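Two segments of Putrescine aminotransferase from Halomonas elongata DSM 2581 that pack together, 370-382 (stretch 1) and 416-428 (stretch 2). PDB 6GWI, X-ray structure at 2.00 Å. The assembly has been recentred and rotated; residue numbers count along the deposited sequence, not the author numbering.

Stretch 1, residues 370-382: ARSLGLMGALELV
Stretch 2, residues 416-428: GDTMIISPPLVIR

The strongest polar cluster centres on E380. Its OE2 accepts a hydrogen bond from R371 NH1 at 2.8 Å, part of a salt bridge within stretch 1, while its OE1 accepts one from T418 OG1 at 2.8 Å. With chi1 and chi2 both m, the glutamate folds its carboxylate nearer the other stretch, and T418 (chi1 m) meets it with a hydroxyl. R371 (chi1 p, chi2 and chi3 t) also lays its guanidinium obliquely against the threonine methyl, NH2 to CG2 3.7 Å. Threonine thus offers a hydroxyl to the carboxylate and a methyl to the guanidinium.

E380 and T418 belong to an antiparallel pair of strands, 376-381 and 418-421, whose directions differ by 163°. Hydrogen bonds join G377 N to I421 O (3.2 Å), I421 N to G377 O (3.0 Å), L379 N to M419 O and M419 N to L379 O (both 2.9 Å). The alternating non-hydrogen-bonded pairs are A378 with I420, CA to CA 4.3 Å, and E380 with T418, CA to CA 4.8 Å. L381 N extends the ladder to D417 O at 3.1 Å. Phi runs from -84° to -149° and psi from 114° to 159° across both strands. Alanine's small CB suits the closest pairing, where A378 CA approaches M419 O to 3.0 Å, a CA-H...O contact.

A378, I420, E380 and T418 share one sheet face; L379, M419 and I421 point to the other, where glycine avoids the tight 3.3 Å that an ideal CB on G377 would make with I421 CG1. At the ladder's end, L381 (m, t) places CD1 4.0 Å from SD of M419, whose all-m side chain leads away at its end.

At the other end, L375 (m, t) points toward stretch 2, which covers more of it than of any other residue. Its branched end suits apolar packing: CD1 lies 3.8 Å from L425 CD2 and 4.2 Å from I427 CG2, against the type I turn P424-I427, closed by I427 N to P424 O at 3.1 Å.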

ATOM      1  N   ALA B 370     -25.348 -23.534   7.549  1.00 36.64           N
ATOM      2  CA  ALA B 370     -24.774 -22.543   8.449  1.00 51.65           C
ATOM      3  C   ALA B 370     -23.443 -23.074   8.957  1.00 68.33           C
ATOM      4  O   ALA B 370     -23.365 -24.218   9.416  1.00 53.18           O
ATOM      5  CB  ALA B 370     -25.709 -22.240   9.625  1.00 68.65           C
ATOM      6  N   ARG B 371     -22.396 -22.255   8.856  1.00 88.50           N
ATOM      7  CA  ARG B 371     -21.062 -22.662   9.270  1.00 31.31           C
ATOM      8  C   ARG B 371     -20.364 -21.504   9.967  1.00 44.71           C
ATOM      9  O   ARG B 371     -20.572 -20.337   9.626  1.00 28.54           O
ATOM     10  CB  ARG B 371     -20.221 -23.131   8.072  1.00 50.31           C
ATOM     11  CG  ARG B 371     -20.044 -22.078   6.984  1.00 45.63           C
ATOM     12  CD  ARG B 371     -19.070 -22.544   5.912  1.00 39.52           C
ATOM     13  NE  ARG B 371     -18.871 -21.527   4.885  1.00 35.74           N
ATOM     14  CZ  ARG B 371     -19.614 -21.404   3.788  1.00 31.41           C
ATOM     15  NH1 ARG B 371     -20.615 -22.243   3.556  1.00 28.04           N
ATOM     16  NH2 ARG B 371     -19.349 -20.439   2.916  1.00 29.35           N
ATOM     17  N   SER B 372     -19.521 -21.835  10.939  1.00 43.57           N
ATOM     18  CA  SER B 372     -18.755 -20.814  11.630  1.00 45.28           C
ATOM     19  C   SER B 372     -17.490 -21.439  12.192  1.00 42.84           C
ATOM     20  O   SER B 372     -17.413 -22.650  12.414  1.00 41.87           O
ATOM     21  CB  SER B 372     -19.570 -20.149  12.748  1.00 44.23           C
ATOM     22  OG  SER B 372     -19.824 -21.048  13.813  1.00 38.90           O
ATOM     23  N   LEU B 373     -16.490 -20.591  12.406  1.00 36.24           N
ATOM     24  CA  LEU B 373     -15.245 -20.978  13.056  1.00 36.94           C
ATOM     25  C   LEU B 373     -14.712 -19.730  13.741  1.00 34.02           C
ATOM     26  O   LEU B 373     -14.558 -18.691  13.091  1.00 38.52           O
ATOM     27  CB  LEU B 373     -14.232 -21.531  12.052  1.00 37.50           C
ATOM     28  CG  LEU B 373     -12.858 -21.905  12.611  1.00 42.95           C
ATOM     29  CD1 LEU B 373     -12.976 -22.933  13.731  1.00 40.75           C
ATOM     30  CD2 LEU B 373     -11.949 -22.422  11.507  1.00 36.03           C
ATOM     31  N   GLY B 374     -14.433 -19.828  15.035  1.00 26.94           N
ATOM     32  CA  GLY B 374     -14.134 -18.620  15.783  1.00 32.00           C
ATOM     33  C   GLY B 374     -15.270 -17.632  15.618  1.00 33.10           C
ATOM     34  O   GLY B 374     -16.441 -17.963  15.832  1.00 30.96           O
ATOM     35  N   LEU B 375     -14.942 -16.400  15.235  1.00 44.75           N
ATOM     36  CA  LEU B 375     -15.949 -15.380  14.953  1.00 43.16           C
ATOM     37  C   LEU B 375     -16.000 -15.039  13.463  1.00 35.72           C
ATOM     38  O   LEU B 375     -16.114 -13.875  13.074  1.00 26.16           O
ATOM     39  CB  LEU B 375     -15.701 -14.131  15.796  1.00 47.66           C
ATOM     40  CG  LEU B 375     -16.013 -14.311  17.289  1.00 39.31           C
ATOM     41  CD1 LEU B 375     -15.583 -13.091  18.089  1.00 30.34           C
ATOM     42  CD2 LEU B 375     -17.495 -14.606  17.533  1.00 25.22           C
ATOM     43  N   MET B 376     -15.927 -16.065  12.619  1.00 30.84           N
ATOM     44  CA  MET B 376     -16.259 -15.971  11.204  1.00 24.98           C
ATOM     45  C   MET B 376     -17.403 -16.941  10.947  1.00 24.51           C
ATOM     46  O   MET B 376     -17.335 -18.101  11.367  1.00 29.91           O
ATOM     47  CB  MET B 376     -15.064 -16.316  10.310  1.00 26.09           C
ATOM     48  CG  MET B 376     -15.334 -16.158   8.812  1.00 31.70           C
ATOM     49  SD  MET B 376     -13.982 -16.723   7.749  1.00 36.46           S
ATOM     50  CE  MET B 376     -12.608 -15.757   8.373  1.00 34.94           C
ATOM     51  N   GLY B 377     -18.444 -16.476  10.265  1.00 31.37           N
ATOM     52  CA  GLY B 377     -19.598 -17.310  10.005  1.00 30.47           C
ATOM     53  C   GLY B 377     -20.174 -17.028   8.634  1.00 35.07           C
ATOM     54  O   GLY B 377     -19.946 -15.971   8.041  1.00 36.24           O
ATOM     55  N   ALA B 378     -20.927 -18.006   8.135  1.00 31.91           N
ATOM     56  CA  ALA B 378     -21.559 -17.880   6.830  1.00 25.75           C
ATOM     57  C   ALA B 378     -22.866 -18.657   6.803  1.00 24.97           C
ATOM     58  O   ALA B 378     -23.031 -19.656   7.509  1.00 35.84           O
ATOM     59  CB  ALA B 378     -20.634 -18.377   5.713  1.00 24.40           C
ATOM     60  N   LEU B 379     -23.795 -18.175   5.977  1.00 27.13           N
ATOM     61  CA  LEU B 379     -25.029 -18.877   5.660  1.00 43.05           C
ATOM     62  C   LEU B 379     -25.125 -19.080   4.153  1.00 44.34           C
ATOM     63  O   LEU B 379     -24.709 -18.215   3.374  1.00 42.05           O
ATOM     64  CB  LEU B 379     -26.270 -18.107   6.121  1.00 51.69           C
ATOM     65  CG  LEU B 379     -26.366 -17.639   7.571  1.00 48.68           C
ATOM     66  CD1 LEU B 379     -27.566 -16.717   7.727  1.00 46.02           C
ATOM     67  CD2 LEU B 379     -26.464 -18.821   8.527  1.00 46.53           C
ATOM     68  N   GLU B 380     -25.676 -20.220   3.748  1.00 30.50           N
ATOM     69  CA  GLU B 380     -25.921 -20.527   2.342  1.00 42.53           C
ATOM     70  C   GLU B 380     -27.425 -20.433   2.109  1.00 39.88           C
ATOM     71  O   GLU B 380     -28.195 -21.227   2.662  1.00 48.63           O
ATOM     72  CB  GLU B 380     -25.394 -21.913   1.977  1.00 34.88           C
ATOM     73  CG  GLU B 380     -23.893 -22.101   2.163  1.00 31.47           C
ATOM     74  CD  GLU B 380     -23.063 -21.310   1.167  1.00 34.04           C
ATOM     75  OE1 GLU B 380     -23.642 -20.543   0.372  1.00 35.99           O
ATOM     76  OE2 GLU B 380     -21.825 -21.462   1.175  1.00 36.05           O
ATOM     77  N   LEU B 381     -27.843 -19.465   1.299  1.00 36.93           N
ATOM     78  CA  LEU B 381     -29.253 -19.309   0.969  1.00 51.07           C
ATOM     79  C   LEU B 381     -29.610 -20.234  -0.189  1.00 32.46           C
ATOM     80  O   LEU B 381     -28.894 -20.290  -1.194  1.00 35.28           O
ATOM     81  CB  LEU B 381     -29.559 -17.855   0.614  1.00 67.65           C
ATOM     82  CG  LEU B 381     -29.158 -16.803   1.654  1.00 73.26           C
ATOM     83  CD1 LEU B 381     -29.658 -15.425   1.235  1.00 73.81           C
ATOM     84  CD2 LEU B 381     -29.666 -17.157   3.045  1.00 78.96           C
ATOM     85  N   VAL B 382     -30.712 -20.971  -0.040  1.00 62.09           N
ATOM     86  CA  VAL B 382     -31.187 -21.890  -1.065  1.00 72.25           C
ATOM     87  C   VAL B 382     -32.687 -21.709  -1.245  1.00 63.65           C
ATOM     88  O   VAL B 382     -33.400 -21.304  -0.322  1.00 53.63           O
ATOM     89  CB  VAL B 382     -30.873 -23.367  -0.724  1.00 72.99           C
ATOM     90  CG1 VAL B 382     -29.377 -23.573  -0.540  1.00 79.95           C
ATOM     91  CG2 VAL B 382     -31.651 -23.810   0.514  1.00 35.41           C
ATOM     92  N   GLY B 416     -22.307 -13.505  -3.639  1.00 32.71           N
ATOM     93  CA  GLY B 416     -23.375 -14.210  -4.326  1.00 42.84           C
ATOM     94  C   GLY B 416     -24.524 -14.445  -3.364  1.00 38.41           C
ATOM     95  O   GLY B 416     -25.083 -13.505  -2.783  1.00 29.52           O
ATOM     96  N   ASP B 417     -24.875 -15.716  -3.158  1.00 36.54           N
ATOM     97  CA  ASP B 417     -25.944 -16.098  -2.244  1.00 33.61           C
ATOM     98  C   ASP B 417     -25.406 -16.659  -0.929  1.00 39.59           C
ATOM     99  O   ASP B 417     -26.087 -17.443  -0.258  1.00 39.39           O
ATOM    100  CB  ASP B 417     -26.873 -17.108  -2.919  1.00 33.22           C
ATOM    101  CG  ASP B 417     -27.802 -16.463  -3.939  1.00 33.34           C
ATOM    102  OD1 ASP B 417     -27.842 -15.216  -4.017  1.00 35.35           O
ATOM    103  OD2 ASP B 417     -28.493 -17.206  -4.667  1.00 46.01           O
ATOM    104  N   THR B 418     -24.189 -16.271  -0.554  1.00 37.12           N
ATOM    105  CA  THR B 418     -23.591 -16.620   0.729  1.00 37.94           C
ATOM    106  C   THR B 418     -23.548 -15.372   1.604  1.00 26.60           C
ATOM    107  O   THR B 418     -22.978 -14.353   1.204  1.00 26.83           O
ATOM    108  CB  THR B 418     -22.181 -17.184   0.544  1.00 39.18           C
ATOM    109  OG1 THR B 418     -22.222 -18.291  -0.364  1.00 43.43           O
ATOM    110  CG2 THR B 418     -21.595 -17.634   1.881  1.00 33.72           C
ATOM    111  N   MET B 419     -24.155 -15.449   2.784  1.00 35.08           N
ATOM    112  CA  MET B 419     -24.068 -14.380   3.770  1.00 32.81           C
ATOM    113  C   MET B 419     -22.865 -14.635   4.671  1.00 31.57           C
ATOM    114  O   MET B 419     -22.551 -15.786   4.978  1.00 32.85           O
ATOM    115  CB  MET B 419     -25.347 -14.308   4.604  1.00 36.02           C
ATOM    116  CG  MET B 419     -26.637 -14.297   3.784  1.00 38.15           C
ATOM    117  SD  MET B 419     -26.691 -13.031   2.499  1.00 34.77           S
ATOM    118  CE  MET B 419     -26.591 -11.532   3.474  1.00 29.65           C
ATOM    119  N   ILE B 420     -22.176 -13.564   5.073  1.00 30.57           N
ATOM    120  CA  ILE B 420     -20.956 -13.684   5.863  1.00 32.59           C
ATOM    121  C   ILE B 420     -20.963 -12.661   6.992  1.00 27.88           C
ATOM    122  O   ILE B 420     -21.474 -11.546   6.844  1.00 28.67           O
ATOM    123  CB  ILE B 420     -19.685 -13.513   4.992  1.00 37.21           C
ATOM    124  CG1 ILE B 420     -19.679 -12.141   4.312  1.00 47.38           C
ATOM    125  CG2 ILE B 420     -19.592 -14.631   3.956  1.00 38.55           C
ATOM    126  CD1 ILE B 420     -18.395 -11.823   3.574  1.00 50.05           C
ATOM    127  N   ILE B 421     -20.377 -13.046   8.127  1.00 29.57           N
ATOM    128  CA  ILE B 421     -20.182 -12.142   9.252  1.00 26.30           C
ATOM    129  C   ILE B 421     -18.759 -12.308   9.768  1.00 25.33           C
ATOM    130  O   ILE B 421     -18.148 -13.373   9.637  1.00 27.41           O
ATOM    131  CB  ILE B 421     -21.195 -12.381  10.396  1.00 37.11           C
ATOM    132  CG1 ILE B 421     -21.131 -13.828  10.891  1.00 39.01           C
ATOM    133  CG2 ILE B 421     -22.602 -12.034   9.936  1.00 27.25           C
ATOM    134  CD1 ILE B 421     -21.759 -14.027  12.251  1.00 36.88           C
ATOM    135  N   SER B 422     -18.237 -11.239  10.365  1.00 27.61           N
ATOM    136  CA  SER B 422     -16.900 -11.202  10.946  1.00 22.29           C
ATOM    137  C   SER B 422     -16.881 -10.101  12.003  1.00 20.48           C
ATOM    138  O   SER B 422     -16.222  -9.070  11.813  1.00 20.28           O
ATOM    139  CB  SER B 422     -15.844 -10.953   9.868  1.00 26.06           C
ATOM    140  OG  SER B 422     -14.551 -10.807  10.432  1.00 37.94           O
ATOM    141  N   PRO B 423     -17.599 -10.269  13.110  1.00 22.13           N
ATOM    142  CA  PRO B 423     -17.785  -9.156  14.055  1.00 31.46           C
ATOM    143  C   PRO B 423     -16.524  -8.889  14.853  1.00 39.41           C
ATOM    144  O   PRO B 423     -15.585  -9.701  14.842  1.00 27.59           O
ATOM    145  CB  PRO B 423     -18.926  -9.647  14.962  1.00 25.36           C
ATOM    146  CG  PRO B 423     -18.886 -11.137  14.860  1.00 28.80           C
ATOM    147  CD  PRO B 423     -18.391 -11.457  13.476  1.00 26.59           C
ATOM    148  N   PRO B 424     -16.456  -7.753  15.548  1.00 24.58           N
ATOM    149  CA  PRO B 424     -15.312  -7.505  16.431  1.00 22.78           C
ATOM    150  C   PRO B 424     -15.145  -8.635  17.431  1.00 23.32           C
ATOM    151  O   PRO B 424     -16.116  -9.247  17.880  1.00 23.73           O
ATOM    152  CB  PRO B 424     -15.672  -6.182  17.119  1.00 23.06           C
ATOM    153  CG  PRO B 424     -16.560  -5.492  16.125  1.00 25.49           C
ATOM    154  CD  PRO B 424     -17.363  -6.591  15.481  1.00 24.81           C
ATOM    155  N   LEU B 425     -13.889  -8.927  17.764  1.00 26.97           N
ATOM    156  CA  LEU B 425     -13.607 -10.032  18.670  1.00 24.70           C
ATOM    157  C   LEU B 425     -14.014  -9.728  20.104  1.00 26.93           C
ATOM    158  O   LEU B 425     -14.018 -10.643  20.934  1.00 28.84           O
ATOM    159  CB  LEU B 425     -12.123 -10.384  18.608  1.00 24.98           C
ATOM    160  CG  LEU B 425     -11.577 -10.656  17.203  1.00 27.20           C
ATOM    161  CD1 LEU B 425     -10.174 -11.229  17.297  1.00 31.06           C
ATOM    162  CD2 LEU B 425     -12.482 -11.587  16.393  1.00 25.82           C
ATOM    163  N   VAL B 426     -14.362  -8.478  20.409  1.00 44.44           N
ATOM    164  CA  VAL B 426     -14.829  -8.100  21.736  1.00 30.98           C
ATOM    165  C   VAL B 426     -16.351  -8.021  21.797  1.00 33.23           C
ATOM    166  O   VAL B 426     -16.904  -7.459  22.747  1.00 33.15           O
ATOM    167  CB  VAL B 426     -14.199  -6.771  22.186  1.00 28.98           C
ATOM    168  CG1 VAL B 426     -12.682  -6.892  22.218  1.00 43.37           C
ATOM    169  CG2 VAL B 426     -14.638  -5.626  21.279  1.00 27.15           C
ATOM    170  N   ILE B 427     -17.044  -8.569  20.794  1.00 40.42           N
ATOM    171  CA  ILE B 427     -18.499  -8.538  20.798  1.00 35.13           C
ATOM    172  C   ILE B 427     -19.008  -9.265  22.033  1.00 42.08           C
ATOM    173  O   ILE B 427     -18.465 -10.301  22.440  1.00 35.33           O
ATOM    174  CB  ILE B 427     -19.050  -9.161  19.504  1.00 31.18           C
ATOM    175  CG1 ILE B 427     -20.565  -8.946  19.411  1.00 34.67           C
ATOM    176  CG2 ILE B 427     -18.724 -10.652  19.440  1.00 34.97           C
ATOM    177  CD1 ILE B 427     -21.171  -9.346  18.068  1.00 32.21           C
ATOM    178  N   ARG B 428     -20.061  -8.728  22.634  1.00 47.29           N
ATOM    179  CA  ARG B 428     -20.636  -9.340  23.818  1.00 41.37           C
ATOM    180  C   ARG B 428     -21.659 -10.396  23.413  1.00 33.66           C
ATOM    181  O   ARG B 428     -22.165 -10.410  22.289  1.00 30.08           O
ATOM    182  CB  ARG B 428     -21.311  -8.292  24.705  1.00 40.68           C
ATOM    183  CG  ARG B 428     -20.365  -7.446  25.540  1.00 53.46           C
ATOM    184  CD  ARG B 428     -21.150  -6.482  26.418  1.00 86.90           C
ATOM    185  NE  ARG B 428     -20.564  -6.331  27.747  1.00 96.76           N
ATOM    186  CZ  ARG B 428     -20.658  -7.239  28.715  1.00100.06           C
ATOM    187  NH1 ARG B 428     -21.307  -8.377  28.505  1.00 96.34           N
ATOM    188  NH2 ARG B 428     -20.096  -7.012  29.895  1.00 94.56           N
TER